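Local coordinates for CysE, serine acetyltransferase (PDB 4HZD), which probably catalyses the transfer of an acetyl group from acetyl-coenzyme A to L-serine, a step on the route to cysteine, at residues R159-V173 and A178-L192. Residues are numbered along the deposited sequence; the frame is centred on the assembly and turned at random.
Sequences RLGSGLFLDHATGLV and AVVEDNVSILHGVTL. With COA (coenzyme A), chain C.
Residues 159-173 lie in parallel register on 178-192, Leu-160 beside Val-180, Leu-166 beside Ile-186 and, after the register slips by two residues in the loop His-168 to Gly-171, Val-173 beside Thr-191. Most ladder bonds are nearly straight, as from Ile-186 N to Phe-165 O (2.7 Å, 171° at the hydrogen), but that from Gly-161 N to Val-180 O is weak. Inside the coil, like sits on like: Leu-160 CD2 runs alongside Val-180 CG2 at 3.6 Å, and Leu-166 CD1 lies beside Ile-186 CB. With CG swung opposite the backbone N (chi1 -179°), Leu-172 crosses Ile-186 at about a right angle, Leu-172 CD1 meeting Ile-186 CG2 at 3.9 Å. At one corner Ser-162 N binds Asp-182 OD1 from above the carboxylate plane, while a water links Ser-162 O, Glu-181 O and Val-184 N. At another, Leu-187 CD2 meets the His-168 ring edge at CD2 (3.6 Å), and Asp-167 OD1 sits over the centre of that ring. His-168 NE2 lies 3.6 Å from coenzyme A S1P; His-168 ND1 is hydrogen-bonded to Asp-153 OD2 of a neighbouring subunit, and Thr-191 OG1 of that subunit to His-188 NE2. These are two successive coils of the left-handed parallel beta-helix of hexapeptide acyltransferases, one corner bordering the coenzyme A thiol at a subunit interface.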
loop_
_atom_site.group_PDB
_atom_site.type_symbol
_atom_site.label_atom_id
_atom_site.label_comp_id
_atom_site.label_asym_id
_atom_site.label_seq_id
_atom_site.Cartn_x
_atom_site.Cartn_y
_atom_site.Cartn_z
ATOM N N ARG A 159 -6.287 -31.116 12.807
ATOM C CA ARG A 159 -5.116 -31.861 12.338
ATOM C C ARG A 159 -5.313 -32.299 10.893
ATOM O O ARG A 159 -6.320 -32.945 10.575
ATOM C CB ARG A 159 -4.807 -33.043 13.268
ATOM C CG ARG A 159 -4.421 -32.566 14.648
ATOM C CD ARG A 159 -3.429 -33.468 15.348
ATOM N NE ARG A 159 -4.012 -34.541 16.150
ATOM C CZ ARG A 159 -5.238 -34.578 16.672
ATOM N NH1 ARG A 159 -6.098 -33.577 16.510
ATOM N NH2 ARG A 159 -5.598 -35.646 17.378
ATOM N N LEU A 160 -4.400 -31.886 10.016
ATOM C CA LEU A 160 -4.509 -32.204 8.584
ATOM C C LEU A 160 -3.317 -33.004 8.078
ATOM O O LEU A 160 -2.159 -32.585 8.244
ATOM C CB LEU A 160 -4.654 -30.944 7.730
ATOM C CG LEU A 160 -5.762 -29.925 8.027
ATOM C CD1 LEU A 160 -5.640 -28.729 7.086
ATOM C CD2 LEU A 160 -7.134 -30.570 7.876
ATOM N N GLY A 161 -3.607 -34.129 7.426
ATOM C CA GLY A 161 -2.557 -35.014 6.923
ATOM C C GLY A 161 -1.898 -34.466 5.672
ATOM O O GLY A 161 -2.204 -33.367 5.210
ATOM N N SER A 162 -1.001 -35.251 5.094
ATOM C CA SER A 162 -0.336 -34.835 3.867
ATOM C C SER A 162 -1.044 -35.385 2.637
ATOM O O SER A 162 -1.990 -36.198 2.748
ATOM C CB SER A 162 1.107 -35.305 3.883
ATOM O OG SER A 162 1.117 -36.702 3.837
ATOM N N GLY A 163 -0.578 -34.961 1.454
ATOM C CA GLY A 163 -1.288 -35.269 0.216
ATOM C C GLY A 163 -2.752 -34.841 0.278
ATOM O O GLY A 163 -3.659 -35.539 -0.200
ATOM N N LEU A 164 -3.000 -33.706 0.913
ATOM C CA LEU A 164 -4.364 -33.163 0.952
ATOM C C LEU A 164 -4.630 -32.299 -0.271
ATOM O O LEU A 164 -3.827 -31.431 -0.605
ATOM C CB LEU A 164 -4.556 -32.363 2.227
ATOM C CG LEU A 164 -5.913 -31.679 2.481
ATOM C CD1 LEU A 164 -7.059 -32.697 2.525
ATOM C CD2 LEU A 164 -5.806 -30.912 3.799
ATOM N N PHE A 165 -5.739 -32.574 -0.946
ATOM C CA PHE A 165 -6.213 -31.771 -2.051
ATOM C C PHE A 165 -7.495 -31.009 -1.675
ATOM O O PHE A 165 -8.545 -31.624 -1.396
ATOM C CB PHE A 165 -6.385 -32.677 -3.263
ATOM C CG PHE A 165 -6.927 -31.986 -4.487
ATOM C CD1 PHE A 165 -6.500 -30.707 -4.841
ATOM C CD2 PHE A 165 -7.807 -32.652 -5.321
ATOM C CE1 PHE A 165 -6.993 -30.092 -5.987
ATOM C CE2 PHE A 165 -8.320 -32.045 -6.470
ATOM C CZ PHE A 165 -7.911 -30.769 -6.802
ATOM N N LEU A 166 -7.384 -29.674 -1.636
ATOM C CA LEU A 166 -8.479 -28.767 -1.285
ATOM C C LEU A 166 -8.921 -28.063 -2.558
ATOM O O LEU A 166 -8.358 -27.014 -2.958
ATOM C CB LEU A 166 -7.983 -27.739 -0.261
ATOM C CG LEU A 166 -8.723 -27.588 1.049
ATOM C CD1 LEU A 166 -8.863 -28.934 1.776
ATOM C CD2 LEU A 166 -8.026 -26.544 1.952
ATOM N N ASP A 167 -9.885 -28.664 -3.233
ATOM C CA ASP A 167 -10.154 -28.296 -4.611
ATOM C C ASP A 167 -11.154 -27.159 -4.587
ATOM O O ASP A 167 -12.228 -27.312 -4.017
ATOM C CB ASP A 167 -10.713 -29.530 -5.369
ATOM C CG ASP A 167 -10.963 -29.264 -6.885
ATOM O OD1 ASP A 167 -10.453 -28.268 -7.447
ATOM O OD2 ASP A 167 -11.678 -30.073 -7.511
ATOM N N HIS A 168 -10.799 -26.007 -5.172
ATOM C CA HIS A 168 -11.701 -24.796 -5.220
ATOM C C HIS A 168 -11.759 -24.085 -3.892
ATOM O O HIS A 168 -11.576 -22.879 -3.858
ATOM C CB HIS A 168 -13.118 -25.113 -5.753
ATOM C CG HIS A 168 -13.127 -25.735 -7.126
ATOM N ND1 HIS A 168 -12.565 -25.137 -8.200
ATOM C CD2 HIS A 168 -13.642 -26.964 -7.585
ATOM C CE1 HIS A 168 -12.694 -25.936 -9.296
ATOM N NE2 HIS A 168 -13.349 -27.051 -8.921
ATOM N N ALA A 169 -11.951 -24.857 -2.808
ATOM C CA ALA A 169 -11.834 -24.453 -1.383
ATOM C C ALA A 169 -12.839 -23.485 -0.798
ATOM O O ALA A 169 -13.080 -23.531 0.407
ATOM C CB ALA A 169 -10.392 -23.990 -1.048
ATOM N N THR A 170 -13.418 -22.595 -1.594
ATOM C CA THR A 170 -14.280 -21.565 -1.006
ATOM C C THR A 170 -15.346 -22.138 -0.041
ATOM O O THR A 170 -16.168 -22.956 -0.437
ATOM C CB THR A 170 -15.067 -20.829 -2.108
ATOM O OG1 THR A 170 -14.189 -20.448 -3.177
ATOM C CG2 THR A 170 -15.886 -19.616 -1.511
ATOM N N GLY A 171 -15.367 -21.657 1.203
ATOM C CA GLY A 171 -16.468 -21.956 2.133
ATOM C C GLY A 171 -16.123 -23.099 3.088
ATOM O O GLY A 171 -16.943 -23.495 3.894
ATOM N N LEU A 172 -14.912 -23.639 2.968
ATOM C CA LEU A 172 -14.453 -24.654 3.888
ATOM C C LEU A 172 -14.432 -24.194 5.327
ATOM O O LEU A 172 -13.881 -23.146 5.650
ATOM C CB LEU A 172 -13.059 -25.188 3.499
ATOM C CG LEU A 172 -12.446 -26.299 4.373
ATOM C CD1 LEU A 172 -13.189 -27.631 4.211
ATOM C CD2 LEU A 172 -10.979 -26.493 4.029
ATOM N N VAL A 173 -15.038 -25.016 6.179
ATOM C CA VAL A 173 -14.984 -24.858 7.617
ATOM C C VAL A 173 -14.538 -26.186 8.277
ATOM O O VAL A 173 -15.131 -27.267 8.069
ATOM C CB VAL A 173 -16.343 -24.392 8.218
ATOM C CG1 VAL A 173 -16.265 -24.334 9.730
ATOM C CG2 VAL A 173 -16.805 -23.039 7.675
ATOM N N ALA A 178 -11.447 -31.578 14.665
ATOM C CA ALA A 178 -11.374 -32.392 13.418
ATOM C C ALA A 178 -9.992 -32.972 13.175
ATOM O O ALA A 178 -8.945 -32.341 13.500
ATOM C CB ALA A 178 -11.800 -31.586 12.202
ATOM N N VAL A 179 -10.008 -34.169 12.584
ATOM C CA VAL A 179 -8.809 -34.861 12.129
ATOM C C VAL A 179 -9.031 -35.296 10.674
ATOM O O VAL A 179 -10.031 -35.931 10.348
ATOM C CB VAL A 179 -8.430 -36.083 12.980
ATOM C CG1 VAL A 179 -7.148 -36.690 12.442
ATOM C CG2 VAL A 179 -8.249 -35.700 14.448
ATOM N N VAL A 180 -8.114 -34.887 9.804
ATOM C CA VAL A 180 -8.088 -35.375 8.445
ATOM C C VAL A 180 -6.774 -36.131 8.240
ATOM O O VAL A 180 -5.697 -35.571 8.439
ATOM C CB VAL A 180 -8.190 -34.208 7.421
ATOM C CG1 VAL A 180 -8.237 -34.742 5.998
ATOM C CG2 VAL A 180 -9.396 -33.349 7.705
ATOM N N GLU A 181 -6.861 -37.386 7.814
ATOM C CA GLU A 181 -5.655 -38.188 7.554
ATOM C C GLU A 181 -5.096 -37.970 6.132
ATOM O O GLU A 181 -5.623 -37.152 5.397
ATOM C CB GLU A 181 -5.934 -39.664 7.867
ATOM C CG GLU A 181 -6.189 -39.881 9.349
ATOM C CD GLU A 181 -6.535 -41.321 9.729
ATOM O OE1 GLU A 181 -6.274 -42.273 8.957
ATOM O OE2 GLU A 181 -7.090 -41.490 10.820
ATOM N N ASP A 182 -4.037 -38.684 5.755
ATOM C CA ASP A 182 -3.431 -38.519 4.421
ATOM C C ASP A 182 -4.278 -38.871 3.242
ATOM O O ASP A 182 -5.244 -39.628 3.351
ATOM C CB ASP A 182 -2.115 -39.295 4.297
ATOM C CG ASP A 182 -1.192 -39.033 5.429
ATOM O OD1 ASP A 182 -1.344 -37.986 6.101
ATOM O OD2 ASP A 182 -0.309 -39.874 5.663
ATOM N N ASN A 183 -3.861 -38.344 2.084
ATOM C CA ASN A 183 -4.489 -38.570 0.789
ATOM C C ASN A 183 -6.011 -38.333 0.725
ATOM O O ASN A 183 -6.762 -39.112 0.125
ATOM C CB ASN A 183 -4.113 -39.960 0.257
ATOM C CG ASN A 183 -2.619 -40.214 0.334
ATOM O OD1 ASN A 183 -2.196 -41.222 0.877
ATOM N ND2 ASN A 183 -1.812 -39.253 -0.134
ATOM N N VAL A 184 -6.457 -37.254 1.344
ATOM C CA VAL A 184 -7.869 -36.863 1.254
ATOM C C VAL A 184 -8.059 -35.769 0.193
ATOM O O VAL A 184 -7.162 -34.940 -0.014
ATOM C CB VAL A 184 -8.365 -36.429 2.647
ATOM C CG1 VAL A 184 -9.792 -35.900 2.616
ATOM C CG2 VAL A 184 -8.288 -37.632 3.578
ATOM N N SER A 185 -9.193 -35.797 -0.499
ATOM C CA SER A 185 -9.598 -34.688 -1.365
ATOM C C SER A 185 -10.871 -34.068 -0.831
ATOM O O SER A 185 -11.858 -34.778 -0.539
ATOM C CB SER A 185 -9.802 -35.133 -2.813
ATOM O OG SER A 185 -8.583 -35.643 -3.328
ATOM N N ILE A 186 -10.857 -32.740 -0.671
ATOM C CA ILE A 186 -12.006 -32.005 -0.135
ATOM C C ILE A 186 -12.398 -30.860 -1.088
ATOM O O ILE A 186 -11.551 -30.068 -1.518
ATOM C CB ILE A 186 -11.738 -31.446 1.291
ATOM C CG1 ILE A 186 -11.214 -32.533 2.258
ATOM C CG2 ILE A 186 -12.985 -30.757 1.871
ATOM C CD1 ILE A 186 -10.941 -32.028 3.659
ATOM N N LEU A 187 -13.678 -30.760 -1.415
ATOM C CA LEU A 187 -14.117 -29.682 -2.296
ATOM C C LEU A 187 -14.586 -28.422 -1.547
ATOM O O LEU A 187 -14.528 -28.388 -0.339
ATOM C CB LEU A 187 -15.112 -30.222 -3.349
ATOM C CG LEU A 187 -14.150 -30.595 -4.512
ATOM C CD1 LEU A 187 -13.793 -32.070 -4.580
ATOM C CD2 LEU A 187 -14.583 -30.012 -5.846
ATOM N N HIS A 188 -14.987 -27.379 -2.271
ATOM C CA HIS A 188 -15.568 -26.151 -1.665
ATOM C C HIS A 188 -16.926 -26.431 -1.043
ATOM O O HIS A 188 -17.607 -27.414 -1.406
ATOM C CB HIS A 188 -15.777 -25.089 -2.733
ATOM C CG HIS A 188 -16.612 -25.577 -3.893
ATOM N ND1 HIS A 188 -16.159 -26.508 -4.761
ATOM C CD2 HIS A 188 -17.911 -25.253 -4.298
ATOM C CE1 HIS A 188 -17.104 -26.757 -5.690
ATOM N NE2 HIS A 188 -18.188 -25.997 -5.398
ATOM N N GLY A 189 -17.302 -25.561 -0.113
ATOM C CA GLY A 189 -18.590 -25.605 0.605
ATOM C C GLY A 189 -18.659 -26.737 1.631
ATOM O O GLY A 189 -19.733 -27.112 2.061
ATOM N N VAL A 190 -17.511 -27.270 2.013
ATOM C CA VAL A 190 -17.471 -28.423 2.932
ATOM C C VAL A 190 -17.324 -27.983 4.387
ATOM O O VAL A 190 -16.506 -27.098 4.696
ATOM C CB VAL A 190 -16.407 -29.454 2.537
ATOM C CG1 VAL A 190 -16.183 -30.456 3.680
ATOM C CG2 VAL A 190 -16.865 -30.190 1.272
ATOM N N THR A 191 -18.162 -28.557 5.255
ATOM C CA THR A 191 -18.051 -28.355 6.711
ATOM C C THR A 191 -17.657 -29.681 7.369
ATOM O O THR A 191 -18.350 -30.737 7.228
ATOM C CB THR A 191 -19.360 -27.851 7.350
ATOM O OG1 THR A 191 -19.786 -26.625 6.745
ATOM C CG2 THR A 191 -19.178 -27.570 8.855
ATOM N N LEU A 192 -16.544 -29.633 8.080
ATOM C CA LEU A 192 -16.234 -30.643 9.071
ATOM C C LEU A 192 -16.521 -30.020 10.413
ATOM O O LEU A 192 -15.664 -29.360 11.014
ATOM C CB LEU A 192 -14.791 -31.115 8.948
ATOM C CG LEU A 192 -14.442 -31.514 7.518
ATOM C CD1 LEU A 192 -12.989 -31.984 7.542
ATOM C CD2 LEU A 192 -15.355 -32.629 7.015
HETATM N N1A COA C . -27.028 -36.424 -4.120
HETATM C C2A COA C . -28.069 -37.282 -4.040
HETATM N N3A COA C . -28.074 -38.496 -4.633
HETATM C C4A COA C . -27.010 -38.911 -5.377
HETATM C C5A COA C . -25.842 -38.026 -5.528
HETATM C C6A COA C . -25.908 -36.711 -4.831
HETATM N N6A COA C . -24.887 -35.818 -4.896
HETATM N N7A COA C . -24.961 -38.698 -6.303
HETATM C C8A COA C . -25.508 -39.903 -6.620
HETATM N N9A COA C . -26.731 -40.020 -6.067
HETATM C C1B COA C . -27.677 -41.164 -6.166
HETATM C C2B COA C . -28.274 -41.295 -7.559
HETATM O O2B COA C . -29.393 -40.423 -7.728
HETATM C C3B COA C . -28.667 -42.759 -7.598
HETATM O O3B COA C . -29.991 -42.939 -7.058
HETATM P P3B COA C . -31.099 -43.908 -7.747
HETATM O O7A COA C . -30.324 -45.199 -7.945
HETATM O O8A COA C . -31.499 -43.200 -9.026
HETATM O O9A COA C . -32.234 -43.982 -6.742
HETATM C C4B COA C . -27.618 -43.440 -6.711
HETATM O O4B COA C . -27.059 -42.420 -5.871
HETATM C C5B COA C . -26.494 -44.086 -7.519
HETATM O O5B COA C . -25.801 -43.078 -8.260
HETATM P P1A COA C . -24.346 -43.322 -8.917
HETATM O O1A COA C . -24.022 -42.089 -9.736
HETATM O O2A COA C . -24.343 -44.689 -9.573
HETATM O O3A COA C . -23.384 -43.381 -7.610
HETATM P P2A COA C . -21.813 -42.981 -7.595
HETATM O O4A COA C . -21.228 -43.348 -8.937
HETATM O O5A COA C . -21.178 -43.537 -6.337
HETATM O O6A COA C . -21.849 -41.363 -7.471
HETATM C CBP COA C . -20.652 -39.431 -6.477
HETATM C CCP COA C . -20.667 -40.547 -7.527
HETATM C CDP COA C . -21.852 -39.571 -5.552
HETATM C CEP COA C . -19.364 -39.598 -5.664
HETATM C CAP COA C . -20.685 -38.064 -7.217
HETATM O OAP COA C . -21.822 -37.951 -8.102
HETATM C C9P COA C . -20.656 -36.840 -6.320
HETATM O O9P COA C . -21.677 -36.191 -6.094
HETATM N N8P COA C . -19.461 -36.529 -5.814
HETATM C C7P COA C . -18.992 -35.174 -5.622
HETATM C C6P COA C . -18.295 -34.603 -6.854
HETATM C C5P COA C . -18.191 -33.098 -6.722
HETATM O O5P COA C . -18.484 -32.550 -5.669
HETATM N N4P COA C . -17.766 -32.453 -7.824
HETATM C C3P COA C . -17.751 -31.013 -8.026
HETATM C C2P COA C . -16.821 -30.627 -9.173
HETATM S S1P COA C . -16.461 -28.858 -9.074
HETATM O O HOH W 1 -4.927 -35.501 3.311
#